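Local coordinates for cellulase (Bacillus sp. BG-CS10, PDB 5E09), which hydrolyses internal beta-1,4-glucosidic bonds in cellulose, joining a family 5 catalytic barrel to two further modules, one of them a family 46 carbohydrate-binding module, at residues Leu108-Met113 and Glu168-Ala173; Asn112-Tyr117 and Gln160-Ala165; Val350-Pro355 and Gly407-Asn412; Asn454-Ala459 and Ser518-Glu523. All coordinates share one frame; numbering follows the deposited sequence.

Contact 1 (Leu108-Met113 and Glu168-Ala173); sequences LWIYNM and EELNTA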
loop_
_atom_site.group_PDB
_atom_site.type_symbol
_atom_site.label_atom_id
_atom_site.label_comp_id
_atom_site.label_asym_id
_atom_site.label_seq_id
_atom_site.Cartn_x
_atom_site.Cartn_y
_atom_site.Cartn_z
ATOM N N LEU A 108 -11.724 3.184 17.943
ATOM C CA LEU A 108 -13.139 3.427 18.235
ATOM C C LEU A 108 -13.509 3.409 19.733
ATOM O O LEU A 108 -14.279 4.248 20.200
ATOM C CB LEU A 108 -14.017 2.430 17.471
ATOM C CG LEU A 108 -13.903 2.456 15.946
ATOM C CD1 LEU A 108 -14.764 1.366 15.324
ATOM C CD2 LEU A 108 -14.287 3.823 15.402
ATOM N N TRP A 109 -13.046 2.357 20.429
ATOM C CA TRP A 109 -13.308 2.163 21.869
ATOM C C TRP A 109 -12.266 1.394 22.733
ATOM O O TRP A 109 -12.478 1.224 23.934
ATOM C CB TRP A 109 -14.693 1.537 22.067
ATOM C CG TRP A 109 -14.841 0.192 21.421
ATOM C CD1 TRP A 109 -15.268 -0.064 20.151
ATOM C CD2 TRP A 109 -14.563 -1.081 22.017
ATOM N NE1 TRP A 109 -15.272 -1.418 19.918
ATOM C CE2 TRP A 109 -14.844 -2.064 21.047
ATOM C CE3 TRP A 109 -14.103 -1.484 23.273
ATOM C CZ2 TRP A 109 -14.680 -3.425 21.296
ATOM C CZ3 TRP A 109 -13.941 -2.837 23.518
ATOM C CH2 TRP A 109 -14.229 -3.790 22.534
ATOM N N ILE A 110 -11.160 0.940 22.141
ATOM C CA ILE A 110 -10.104 0.219 22.854
ATOM C C ILE A 110 -9.083 1.254 23.322
ATOM O O ILE A 110 -8.505 1.167 24.405
ATOM C CB ILE A 110 -9.412 -0.817 21.952
ATOM C CG1 ILE A 110 -10.435 -1.813 21.401
ATOM C CG2 ILE A 110 -8.316 -1.542 22.718
ATOM C CD1 ILE A 110 -9.835 -2.870 20.501
ATOM N N TYR A 111 -8.896 2.239 22.450
ATOM C CA TYR A 111 -8.011 3.394 22.604
ATOM C C TYR A 111 -8.110 4.099 23.964
ATOM O O TYR A 111 -7.155 4.724 24.423
ATOM C CB TYR A 111 -8.343 4.362 21.463
ATOM C CG TYR A 111 -7.677 5.713 21.456
ATOM C CD1 TYR A 111 -6.445 5.899 20.833
ATOM C CD2 TYR A 111 -8.314 6.824 21.993
ATOM C CE1 TYR A 111 -5.841 7.145 20.791
ATOM C CE2 TYR A 111 -7.719 8.074 21.955
ATOM C CZ TYR A 111 -6.482 8.227 21.351
ATOM O OH TYR A 111 -5.882 9.463 21.309
ATOM N N ASN A 112 -9.265 3.967 24.610
ATOM C CA ASN A 112 -9.605 4.751 25.791
ATOM C C ASN A 112 -9.441 4.006 27.108
ATOM O O ASN A 112 -10.242 4.171 28.022
ATOM C CB ASN A 112 -11.048 5.237 25.676
ATOM C CG ASN A 112 -11.142 6.656 25.187
ATOM O OD1 ASN A 112 -11.272 7.588 25.981
ATOM N ND2 ASN A 112 -11.068 6.836 23.870
HETATM N N MSE A 113 -8.403 3.196 27.215
HETATM C CA MSE A 113 -8.305 2.286 28.338
HETATM C C MSE A 113 -7.831 2.957 29.618
HETATM O O MSE A 113 -8.283 2.605 30.709
HETATM C CB MSE A 113 -7.373 1.139 27.989
HETATM C CG MSE A 113 -7.822 -0.147 28.592
HETATM SE SE MSE A 113 -6.730 -1.562 27.939
HETATM C CE MSE A 113 -7.600 -3.020 28.861
ATOM N N GLU A 168 0.070 -5.148 26.663
ATOM C CA GLU A 168 0.395 -6.455 27.225
ATOM C C GLU A 168 -0.809 -7.067 27.945
ATOM O O GLU A 168 -1.021 -8.280 27.890
ATOM C CB GLU A 168 1.591 -6.368 28.174
ATOM C CG GLU A 168 1.987 -7.727 28.740
ATOM C CD GLU A 168 3.477 -7.849 29.018
ATOM O OE1 GLU A 168 4.190 -6.826 28.915
ATOM O OE2 GLU A 168 3.936 -8.972 29.336
ATOM N N GLU A 169 -1.606 -6.229 28.602
ATOM C CA GLU A 169 -2.797 -6.719 29.289
ATOM C C GLU A 169 -3.860 -7.189 28.302
ATOM O O GLU A 169 -4.531 -8.192 28.543
ATOM C CB GLU A 169 -3.373 -5.641 30.212
ATOM C CG GLU A 169 -2.491 -5.334 31.414
ATOM C CD GLU A 169 -2.765 -3.964 32.018
ATOM O OE1 GLU A 169 -3.904 -3.464 31.886
ATOM O OE2 GLU A 169 -1.835 -3.386 32.622
ATOM N N LEU A 170 -4.022 -6.464 27.199
ATOM C CA LEU A 170 -4.955 -6.886 26.159
ATOM C C LEU A 170 -4.525 -8.220 25.552
ATOM O O LEU A 170 -5.334 -9.140 25.410
ATOM C CB LEU A 170 -5.060 -5.824 25.063
ATOM C CG LEU A 170 -5.823 -4.552 25.428
ATOM C CD1 LEU A 170 -5.797 -3.607 24.251
ATOM C CD2 LEU A 170 -7.257 -4.871 25.832
ATOM N N ASN A 171 -3.245 -8.313 25.203
ATOM C CA ASN A 171 -2.703 -9.512 24.581
ATOM C C ASN A 171 -2.815 -10.718 25.515
ATOM O O ASN A 171 -3.214 -11.806 25.091
ATOM C CB ASN A 171 -1.245 -9.283 24.160
ATOM C CG ASN A 171 -1.129 -8.471 22.873
ATOM O OD1 ASN A 171 -2.054 -8.443 22.065
ATOM N ND2 ASN A 171 0.012 -7.812 22.679
ATOM N N THR A 172 -2.494 -10.504 26.790
ATOM C CA THR A 172 -2.541 -11.557 27.805
ATOM C C THR A 172 -3.972 -12.022 28.070
ATOM O O THR A 172 -4.250 -13.230 28.116
ATOM C CB THR A 172 -1.901 -11.078 29.125
ATOM O OG1 THR A 172 -0.531 -10.745 28.880
ATOM C CG2 THR A 172 -1.957 -12.161 30.178
ATOM N N ALA A 173 -4.879 -11.062 28.228
ATOM C CA ALA A 173 -6.292 -11.385 28.428
ATOM C C ALA A 173 -6.852 -12.192 27.250
ATOM O O ALA A 173 -7.524 -13.211 27.433
ATOM C CB ALA A 173 -7.105 -10.106 28.636
#

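Contact 2 (Asn112-Tyr117 and Gln160-Ala165); sequences NMEHNY and QENHHA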
loop_
_atom_site.group_PDB
_atom_site.type_symbol
_atom_site.label_atom_id
_atom_site.label_comp_id
_atom_site.label_asym_id
_atom_site.label_seq_id
_atom_site.Cartn_x
_atom_site.Cartn_y
_atom_site.Cartn_z
ATOM N N ASN A 112 -9.265 3.967 24.610
ATOM C CA ASN A 112 -9.605 4.751 25.791
ATOM C C ASN A 112 -9.441 4.006 27.108
ATOM O O ASN A 112 -10.242 4.171 28.022
ATOM C CB ASN A 112 -11.048 5.237 25.676
ATOM C CG ASN A 112 -11.142 6.656 25.187
ATOM O OD1 ASN A 112 -11.272 7.588 25.981
ATOM N ND2 ASN A 112 -11.068 6.836 23.870
HETATM N N MSE A 113 -8.403 3.196 27.215
HETATM C CA MSE A 113 -8.305 2.286 28.338
HETATM C C MSE A 113 -7.831 2.957 29.618
HETATM O O MSE A 113 -8.283 2.605 30.709
HETATM C CB MSE A 113 -7.373 1.139 27.989
HETATM C CG MSE A 113 -7.822 -0.147 28.592
HETATM SE SE MSE A 113 -6.730 -1.562 27.939
HETATM C CE MSE A 113 -7.600 -3.020 28.861
ATOM N N GLU A 114 -6.920 3.912 29.479
ATOM C CA GLU A 114 -6.408 4.671 30.616
ATOM C C GLU A 114 -7.537 5.274 31.456
ATOM O O GLU A 114 -7.478 5.273 32.685
ATOM C CB GLU A 114 -5.470 5.775 30.125
ATOM C CG GLU A 114 -4.751 6.532 31.227
ATOM C CD GLU A 114 -3.682 7.467 30.680
ATOM O OE1 GLU A 114 -3.486 7.491 29.447
ATOM O OE2 GLU A 114 -3.040 8.182 31.481
ATOM N N HIS A 115 -8.577 5.757 30.787
ATOM C CA HIS A 115 -9.629 6.507 31.455
ATOM C C HIS A 115 -10.973 5.794 31.429
ATOM O O HIS A 115 -12.005 6.397 31.710
ATOM C CB HIS A 115 -9.758 7.890 30.812
ATOM C CG HIS A 115 -8.500 8.695 30.868
ATOM N ND1 HIS A 115 -7.687 8.729 31.984
ATOM C CD2 HIS A 115 -7.895 9.476 29.943
ATOM C CE1 HIS A 115 -6.646 9.503 31.746
ATOM N NE2 HIS A 115 -6.747 9.971 30.512
ATOM N N ASN A 116 -10.956 4.507 31.101
ATOM C CA ASN A 116 -12.187 3.734 30.985
ATOM C C ASN A 116 -11.959 2.239 31.185
ATOM O O ASN A 116 -12.793 1.413 30.808
ATOM C CB ASN A 116 -12.921 4.106 29.694
ATOM C CG ASN A 116 -14.362 3.645 29.682
ATOM O OD1 ASN A 116 -14.953 3.384 30.731
ATOM N ND2 ASN A 116 -14.936 3.530 28.487
ATOM N N TYR A 117 -10.816 1.913 31.787
ATOM C CA TYR A 117 -10.331 0.541 31.912
ATOM C C TYR A 117 -11.346 -0.588 32.035
ATOM O O TYR A 117 -11.348 -1.520 31.225
ATOM C CB TYR A 117 -9.347 0.438 33.079
ATOM C CG TYR A 117 -8.524 -0.831 33.054
ATOM C CD1 TYR A 117 -7.335 -0.890 32.343
ATOM C CD2 TYR A 117 -8.942 -1.972 33.729
ATOM C CE1 TYR A 117 -6.585 -2.040 32.306
ATOM C CE2 TYR A 117 -8.193 -3.133 33.696
ATOM C CZ TYR A 117 -7.015 -3.159 32.984
ATOM O OH TYR A 117 -6.258 -4.309 32.948
ATOM N N GLN A 160 3.981 5.898 25.293
ATOM C CA GLN A 160 4.431 5.986 26.687
ATOM C C GLN A 160 4.359 4.612 27.372
ATOM O O GLN A 160 3.958 3.628 26.750
ATOM C CB GLN A 160 3.609 7.037 27.450
ATOM C CG GLN A 160 2.124 7.077 27.087
ATOM C CD GLN A 160 1.463 8.415 27.418
ATOM O OE1 GLN A 160 1.954 9.475 27.027
ATOM N NE2 GLN A 160 0.340 8.367 28.129
ATOM N N GLU A 161 4.753 4.546 28.643
ATOM C CA GLU A 161 4.929 3.267 29.347
ATOM C C GLU A 161 3.619 2.529 29.649
ATOM O O GLU A 161 3.500 1.297 29.449
ATOM C CB GLU A 161 5.693 3.496 30.659
ATOM C CG GLU A 161 7.146 3.938 30.482
ATOM C CD GLU A 161 7.848 4.225 31.802
ATOM O OE1 GLU A 161 7.164 4.267 32.849
ATOM O OE2 GLU A 161 9.087 4.414 31.789
ATOM N N ASN A 162 2.635 3.277 30.143
ATOM C CA ASN A 162 1.349 2.679 30.469
ATOM C C ASN A 162 0.680 2.130 29.213
ATOM O O ASN A 162 -0.154 1.230 29.297
ATOM C CB ASN A 162 0.424 3.677 31.183
ATOM C CG ASN A 162 0.353 5.029 30.490
ATOM O OD1 ASN A 162 0.936 5.234 29.425
ATOM N ND2 ASN A 162 -0.385 5.954 31.089
ATOM N N HIS A 163 1.057 2.666 28.054
ATOM C CA HIS A 163 0.598 2.118 26.785
ATOM C C HIS A 163 1.076 0.677 26.631
ATOM O O HIS A 163 0.275 -0.223 26.374
ATOM C CB HIS A 163 1.088 2.968 25.610
ATOM C CG HIS A 163 0.401 4.292 25.495
ATOM N ND1 HIS A 163 0.612 5.148 24.434
ATOM C CD2 HIS A 163 -0.491 4.908 26.305
ATOM C CE1 HIS A 163 -0.124 6.233 24.595
ATOM N NE2 HIS A 163 -0.802 6.115 25.723
ATOM N N HIS A 164 2.382 0.469 26.795
ATOM C CA HIS A 164 2.969 -0.868 26.720
ATOM C C HIS A 164 2.271 -1.809 27.684
ATOM O O HIS A 164 1.956 -2.959 27.338
ATOM C CB HIS A 164 4.465 -0.832 27.029
ATOM C CG HIS A 164 5.246 0.075 26.131
ATOM N ND1 HIS A 164 5.208 -0.024 24.761
ATOM C CD2 HIS A 164 6.110 1.081 26.417
ATOM C CE1 HIS A 164 6.007 0.892 24.232
ATOM N NE2 HIS A 164 6.562 1.571 25.217
ATOM N N ALA A 165 2.019 -1.315 28.894
ATOM C CA ALA A 165 1.311 -2.132 29.876
ATOM C C ALA A 165 -0.088 -2.511 29.380
ATOM O O ALA A 165 -0.508 -3.669 29.503
ATOM C CB ALA A 165 1.227 -1.410 31.200
#

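Contact 3 (Val350-Pro355 and Gly407-Asn412); sequences VRDGEP and GELGTN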
loop_
_atom_site.group_PDB
_atom_site.type_symbol
_atom_site.label_atom_id
_atom_site.label_comp_id
_atom_site.label_asym_id
_atom_site.label_seq_id
_atom_site.Cartn_x
_atom_site.Cartn_y
_atom_site.Cartn_z
ATOM N N VAL A 350 10.109 10.675 -26.317
ATOM C CA VAL A 350 10.616 11.195 -27.571
ATOM C C VAL A 350 9.933 12.525 -27.865
ATOM O O VAL A 350 8.706 12.609 -27.903
ATOM C CB VAL A 350 10.382 10.204 -28.723
ATOM C CG1 VAL A 350 10.661 10.859 -30.064
ATOM C CG2 VAL A 350 11.239 8.953 -28.532
ATOM N N ARG A 351 10.729 13.571 -28.051
ATOM C CA ARG A 351 10.183 14.886 -28.349
ATOM C C ARG A 351 9.622 14.935 -29.765
ATOM O O ARG A 351 10.333 14.667 -30.726
ATOM C CB ARG A 351 11.251 15.961 -28.159
ATOM C CG ARG A 351 11.421 16.391 -26.716
ATOM C CD ARG A 351 10.224 17.211 -26.256
ATOM N NE ARG A 351 10.271 18.566 -26.790
ATOM C CZ ARG A 351 10.431 19.653 -26.043
ATOM N NH1 ARG A 351 10.536 19.544 -24.725
ATOM N NH2 ARG A 351 10.470 20.848 -26.614
ATOM N N ASP A 352 8.342 15.267 -29.890
ATOM C CA ASP A 352 7.713 15.374 -31.201
ATOM C C ASP A 352 8.287 16.582 -31.931
ATOM O O ASP A 352 8.449 17.651 -31.341
ATOM C CB ASP A 352 6.191 15.491 -31.065
ATOM C CG ASP A 352 5.477 15.487 -32.406
ATOM O OD1 ASP A 352 5.502 14.444 -33.098
ATOM O OD2 ASP A 352 4.880 16.526 -32.764
ATOM N N GLY A 353 8.605 16.416 -33.209
ATOM C CA GLY A 353 9.206 17.499 -33.968
ATOM C C GLY A 353 10.643 17.747 -33.548
ATOM O O GLY A 353 11.126 18.879 -33.520
ATOM N N GLU A 354 11.320 16.665 -33.197
ATOM C CA GLU A 354 12.739 16.688 -32.899
ATOM C C GLU A 354 13.298 15.406 -33.487
ATOM O O GLU A 354 12.754 14.334 -33.232
ATOM C CB GLU A 354 12.988 16.788 -31.389
ATOM C CG GLU A 354 14.448 16.673 -30.970
ATOM C CD GLU A 354 14.660 16.951 -29.483
ATOM O OE1 GLU A 354 14.279 18.049 -29.017
ATOM O OE2 GLU A 354 15.211 16.075 -28.778
ATOM N N PRO A 355 14.353 15.515 -34.311
ATOM C CA PRO A 355 14.936 14.372 -35.017
ATOM C C PRO A 355 15.119 13.163 -34.111
ATOM O O PRO A 355 15.830 13.232 -33.109
ATOM C CB PRO A 355 16.277 14.918 -35.495
ATOM C CG PRO A 355 15.990 16.358 -35.746
ATOM C CD PRO A 355 15.033 16.775 -34.662
ATOM N N GLY A 407 3.048 14.040 -34.449
ATOM C CA GLY A 407 1.907 14.857 -34.082
ATOM C C GLY A 407 0.929 14.210 -33.117
ATOM O O GLY A 407 0.078 14.896 -32.563
ATOM N N GLU A 408 1.019 12.900 -32.908
ATOM C CA GLU A 408 0.150 12.291 -31.908
ATOM C C GLU A 408 0.878 12.118 -30.588
ATOM O O GLU A 408 1.713 11.224 -30.428
ATOM C CB GLU A 408 -0.409 10.946 -32.358
ATOM C CG GLU A 408 -1.468 10.454 -31.373
ATOM C CD GLU A 408 -2.284 9.290 -31.879
ATOM O OE1 GLU A 408 -1.766 8.154 -31.908
ATOM O OE2 GLU A 408 -3.453 9.517 -32.246
ATOM N N LEU A 409 0.536 12.982 -29.639
ATOM C CA LEU A 409 1.179 12.987 -28.338
ATOM C C LEU A 409 0.547 11.952 -27.418
ATOM O O LEU A 409 -0.638 11.649 -27.523
ATOM C CB LEU A 409 1.109 14.388 -27.732
ATOM C CG LEU A 409 1.582 15.460 -28.722
ATOM C CD1 LEU A 409 1.407 16.863 -28.162
ATOM C CD2 LEU A 409 3.036 15.215 -29.139
ATOM N N GLY A 410 1.355 11.400 -26.525
ATOM C CA GLY A 410 0.900 10.354 -25.638
ATOM C C GLY A 410 1.695 9.090 -25.885
ATOM O O GLY A 410 2.742 9.124 -26.534
ATOM N N THR A 411 1.130 7.977 -25.446
ATOM C CA THR A 411 1.726 6.681 -25.621
ATOM C C THR A 411 1.445 6.217 -27.015
ATOM O O THR A 411 0.322 6.065 -27.379
ATOM C CB THR A 411 1.074 5.667 -24.687
ATOM O OG1 THR A 411 1.108 6.157 -23.365
ATOM C CG2 THR A 411 1.811 4.395 -24.713
ATOM N N ASN A 412 2.480 6.002 -27.792
ATOM C CA ASN A 412 2.328 5.565 -29.149
ATOM C C ASN A 412 2.559 4.089 -29.288
ATOM O O ASN A 412 2.177 3.508 -30.241
ATOM C CB ASN A 412 3.327 6.281 -30.050
ATOM C CG ASN A 412 2.958 7.706 -30.342
ATOM O OD1 ASN A 412 3.557 8.327 -31.167
ATOM N ND2 ASN A 412 1.982 8.218 -29.676
#

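Contact 4 (Asn454-Ala459 and Ser518-Glu523); sequences NGDSVA and SGEMVE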
loop_
_atom_site.group_PDB
_atom_site.type_symbol
_atom_site.label_atom_id
_atom_site.label_comp_id
_atom_site.label_asym_id
_atom_site.label_seq_id
_atom_site.Cartn_x
_atom_site.Cartn_y
_atom_site.Cartn_z
ATOM N N ASN A 454 0.259 17.474 -23.225
ATOM C CA ASN A 454 1.060 17.127 -24.394
ATOM C C ASN A 454 1.835 15.816 -24.246
ATOM O O ASN A 454 3.026 15.756 -24.543
ATOM C CB ASN A 454 2.032 18.269 -24.706
ATOM C CG ASN A 454 1.316 19.528 -25.140
ATOM O OD1 ASN A 454 0.200 19.463 -25.654
ATOM N ND2 ASN A 454 1.952 20.682 -24.944
ATOM N N GLY A 455 1.160 14.775 -23.770
ATOM C CA GLY A 455 1.777 13.466 -23.630
ATOM C C GLY A 455 2.680 13.314 -22.417
ATOM O O GLY A 455 3.281 12.264 -22.212
ATOM N N ASP A 456 2.773 14.356 -21.601
ATOM C CA ASP A 456 3.640 14.313 -20.428
ATOM C C ASP A 456 2.811 14.059 -19.163
ATOM O O ASP A 456 1.585 14.117 -19.204
ATOM C CB ASP A 456 4.428 15.617 -20.311
ATOM C CG ASP A 456 5.797 15.416 -19.705
ATOM O OD1 ASP A 456 6.007 14.387 -19.026
ATOM O OD2 ASP A 456 6.660 16.299 -19.902
ATOM N N SER A 457 3.470 13.764 -18.046
ATOM C CA SER A 457 2.748 13.503 -16.803
ATOM C C SER A 457 3.407 14.184 -15.605
ATOM O O SER A 457 4.636 14.214 -15.490
ATOM C CB SER A 457 2.621 11.990 -16.554
ATOM O OG SER A 457 3.883 11.348 -16.504
ATOM N N VAL A 458 2.574 14.742 -14.726
ATOM C CA VAL A 458 3.056 15.473 -13.561
ATOM C C VAL A 458 3.596 14.532 -12.492
ATOM O O VAL A 458 2.894 13.642 -12.010
ATOM C CB VAL A 458 1.947 16.344 -12.939
ATOM C CG1 VAL A 458 2.483 17.109 -11.748
ATOM C CG2 VAL A 458 1.384 17.302 -13.975
ATOM N N ALA A 459 4.857 14.737 -12.132
ATOM C CA ALA A 459 5.486 13.981 -11.060
ATOM C C ALA A 459 5.194 14.653 -9.727
ATOM O O ALA A 459 4.756 14.003 -8.776
ATOM C CB ALA A 459 6.991 13.870 -11.283
ATOM N N SER A 518 9.108 13.699 -17.887
ATOM C CA SER A 518 10.011 13.903 -19.013
ATOM C C SER A 518 11.289 14.608 -18.571
ATOM O O SER A 518 12.330 14.496 -19.220
ATOM C CB SER A 518 9.333 14.728 -20.089
ATOM O OG SER A 518 9.223 16.072 -19.654
ATOM N N GLY A 519 11.200 15.336 -17.464
ATOM C CA GLY A 519 12.281 16.193 -17.017
ATOM C C GLY A 519 11.897 17.657 -17.149
ATOM O O GLY A 519 12.561 18.527 -16.597
ATOM N N GLU A 520 10.822 17.929 -17.883
ATOM C CA GLU A 520 10.346 19.302 -18.049
ATOM C C GLU A 520 9.879 19.907 -16.734
ATOM O O GLU A 520 9.360 19.216 -15.859
ATOM C CB GLU A 520 9.205 19.368 -19.070
ATOM C CG GLU A 520 9.652 19.238 -20.512
ATOM C CD GLU A 520 10.494 20.413 -20.971
ATOM O OE1 GLU A 520 10.265 21.546 -20.492
ATOM O OE2 GLU A 520 11.392 20.200 -21.812
HETATM N N MSE A 521 10.078 21.207 -16.597
HETATM C CA MSE A 521 9.554 21.930 -15.454
HETATM C C MSE A 521 8.798 23.144 -15.951
HETATM O O MSE A 521 9.298 23.884 -16.789
HETATM C CB MSE A 521 10.673 22.349 -14.505
HETATM C CG MSE A 521 11.515 21.194 -14.008
HETATM SE SE MSE A 521 12.756 21.785 -12.643
HETATM C CE MSE A 521 13.942 20.235 -12.614
ATOM N N VAL A 522 7.587 23.346 -15.447
ATOM C CA VAL A 522 6.794 24.484 -15.894
ATOM C C VAL A 522 6.468 25.407 -14.719
ATOM O O VAL A 522 6.005 24.956 -13.668
ATOM C CB VAL A 522 5.499 24.025 -16.588
ATOM C CG1 VAL A 522 4.759 25.217 -17.178
ATOM C CG2 VAL A 522 5.824 23.016 -17.671
ATOM N N GLU A 523 6.737 26.696 -14.900
ATOM C CA GLU A 523 6.508 27.685 -13.860
ATOM C C GLU A 523 5.119 28.274 -14.010
ATOM O O GLU A 523 4.608 28.400 -15.124
ATOM C CB GLU A 523 7.563 28.789 -13.919
ATOM C CG GLU A 523 8.993 28.299 -13.714
ATOM C CD GLU A 523 9.320 28.027 -12.256
ATOM O OE1 GLU A 523 8.677 28.641 -11.375
ATOM O OE2 GLU A 523 10.224 27.206 -11.984
#

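Contact 1 (Leu108-Met113 and Glu168-Ala173)
Leu170 reaches out from helix 161-181 and fits its two methyl branches against Ile110 and Met113. Each branch has its own partner: Leu170 CD1 touches Ile110 CG2 at 3.6 Å, and Leu170 CD2 meets Met113 CE, also at 3.6 Å. Met113, built as selenomethionine, runs straight beyond CG (chi2 173°, chi3 -179°), which carries its tip alongside the leucine. The two side chains pass in opposite directions, with Met113 SE still only 4.0 Å from Leu170 CD2. Ile110 comes in at a slant and uses the methyl that its chi1 of -58° sets anti to the backbone N; its CG1 branch turns instead over one face of the Trp109 ring. No hydrogen bond joins the two segments, and the backbones stay well apart, 9.4 Å from Ile110 CA to Leu170 CA. The touching residues are all buried, and what holds them is apolar packing. Helix 117-134 adds to the packing, with Met121 touching both Met113 and Leu170. This is the packing of a (beta/alpha)8 barrel: the segment that follows the third strand, lying ahead of helix 117-134, is pressed by its apolar side chains onto the helix that follows the fourth strand.

Contact 2 (Asn112-Tyr117 and Gln160-Ala165)
The loop at Glu114 passes the first turn of helix 161-181 with 8.0 Å between Glu114 CA and Asn162 CA, so only side chains meet across the gap. Glu114 is stretched out, with CG anti to the backbone N (chi1 -173°), and its carboxylate arrives beside the amide of Asn162. Glu114 OE2 lies 3.5 Å from Asn162 ND2, the carboxylate and amide planes turned 68° from each other, while Gln160 NE2 stands farther off, 4.1 Å from Glu114 OE1. Gln160 is the N-cap residue of the helix, which in this (beta/alpha)8 barrel follows the fourth strand, whereas the Glu114 loop precedes the helix after the third. Gln160 NE2 makes a weak hydrogen bond to Asn162 OD1 at 3.4 Å, and Gln160 OE1 takes the backbone N-H of Trp156. An alanine for Glu114 would remove the carboxylate, and the Asn162 amide would probably lack the negative charge now beside its NH2 group. Asp155 also brings a carboxylate close to Glu114 OE2, and this would probably raise the pKa of one of the pair. Gln160 CG sits over the centre of the His163 ring, 3.3 Å above its plane, and His163 NE2 is hydrogen-bonded to Thr153 O.

Contact 3 (Val350-Pro355 and Gly407-Asn412)
Asp352 and Gly407 join two loops at one end of the mixed sheet of the X2 module, a beta domain of the E-set clan. Strand 347-351 runs out into the type II turn Arg351-Glu354, in which Gly353 has a positive phi. The other loop leads into strand 410-419, and strand 425-432 lies between the two. The bond that closes the gap is nearly straight: Gly407 N donates to Asp352 OD1 over 2.8 Å with an N-H...O angle of 173°. It meets the oxygen on the syn side, though 33° out of the carboxylate plane. Asp352 has CG anti to its own N (chi1 -175°), which swings the carboxylate across to the glycine. At the backbone angles of Gly407 a side chain would press on the carbonyl O of the preceding residue. Leu409 CD2 packs on Asp352 CB at 3.7 Å, an apolar touch beside the polar bond. Within the second loop, Asn412 ND2 reaches back to Glu408 O at 3.1 Å. Asn431 of the middle strand ties the loops further, its ND2 donating to both Asp352 OD1 and Glu408 O. Replacing Asp352 by an alanine would probably strand the Gly407 N-H without its acceptor and leave the 407-409 loop less restrained. Because Asp352 OD1 takes two N-H donors, one from the backbone and one from an amide, the aspartate is probably kept ionised, and one oxygen links the turn after strand 347-351, the loop before strand 410-419 and Asn431 near the end of strand 425-432, and probably helps to keep them in place.

Contact 4 (Asn454-Ala459 and Ser518-Glu523)
Asp456 grips Ser518 with both carboxylate oxygens, and this is the tight part of the contact. Ser518 OG donates to Asp456 OD2 over a short 2.6 Å, meeting it on the syn side and only 15° out of the carboxylate plane. Asp456 OD1 receives the backbone N-H of Ser518, but that bond is weak and long, 3.4 Å from N to OD1. The bond to the same oxygen from Ser457 N, on the anti side, is shorter, 2.8 Å, though also bent. Ser518 has OG between its backbone N and carbonyl carbon (chi1 72°), and from there the hydroxyl also accepts from Glu520 N at 3.0 Å, forming an ST turn. The hydroxyl thus donates a hydrogen bond to Asp456 and accepts one from its own loop.

The other side is loose. Glu520 CB comes no nearer than 4.1 Å to Asp456 OD2, and its chain then bends at chi2 and leads away to a salt bridge with Arg351 of the X2 module. Gly519, at the tip of the turn, is exposed.

In the C-terminal carbohydrate-binding module, probably of family 46, this turn joins strands 509-516 and 521-529, while Asp456 sits just ahead of strand 458-465, which pairs antiparallel with 509-516. Ser457 shares a backbone bond with Trp517, and Phe516 touches Asp456, so the contact ties together one end of these three neighbouring strands.

The four contacts form two pairs on opposite sides of the chain's centre. Contacts 1 and 2 both use helix 161-181 of the catalytic barrel, share Asn112 and Met113 and have centres 8 Å apart; a probable hydrogen bond of 2.7 Å between Tyr117 OH and Glu169 OE1 couples them. In family 5 enzymes the substrate cleft lies at the C-terminal ends of the barrel strands, and these segments follow the third and fourth. Contacts 3 and 4 lie in different modules, centres 14 Å apart, and meet where Arg351 NH1 pairs with Glu520 OE2 at 3.1 Å and Leu409 CD1 packs on Asn454 CB. Contacts 1 and 4 are about 32 Å apart at their nearest atoms.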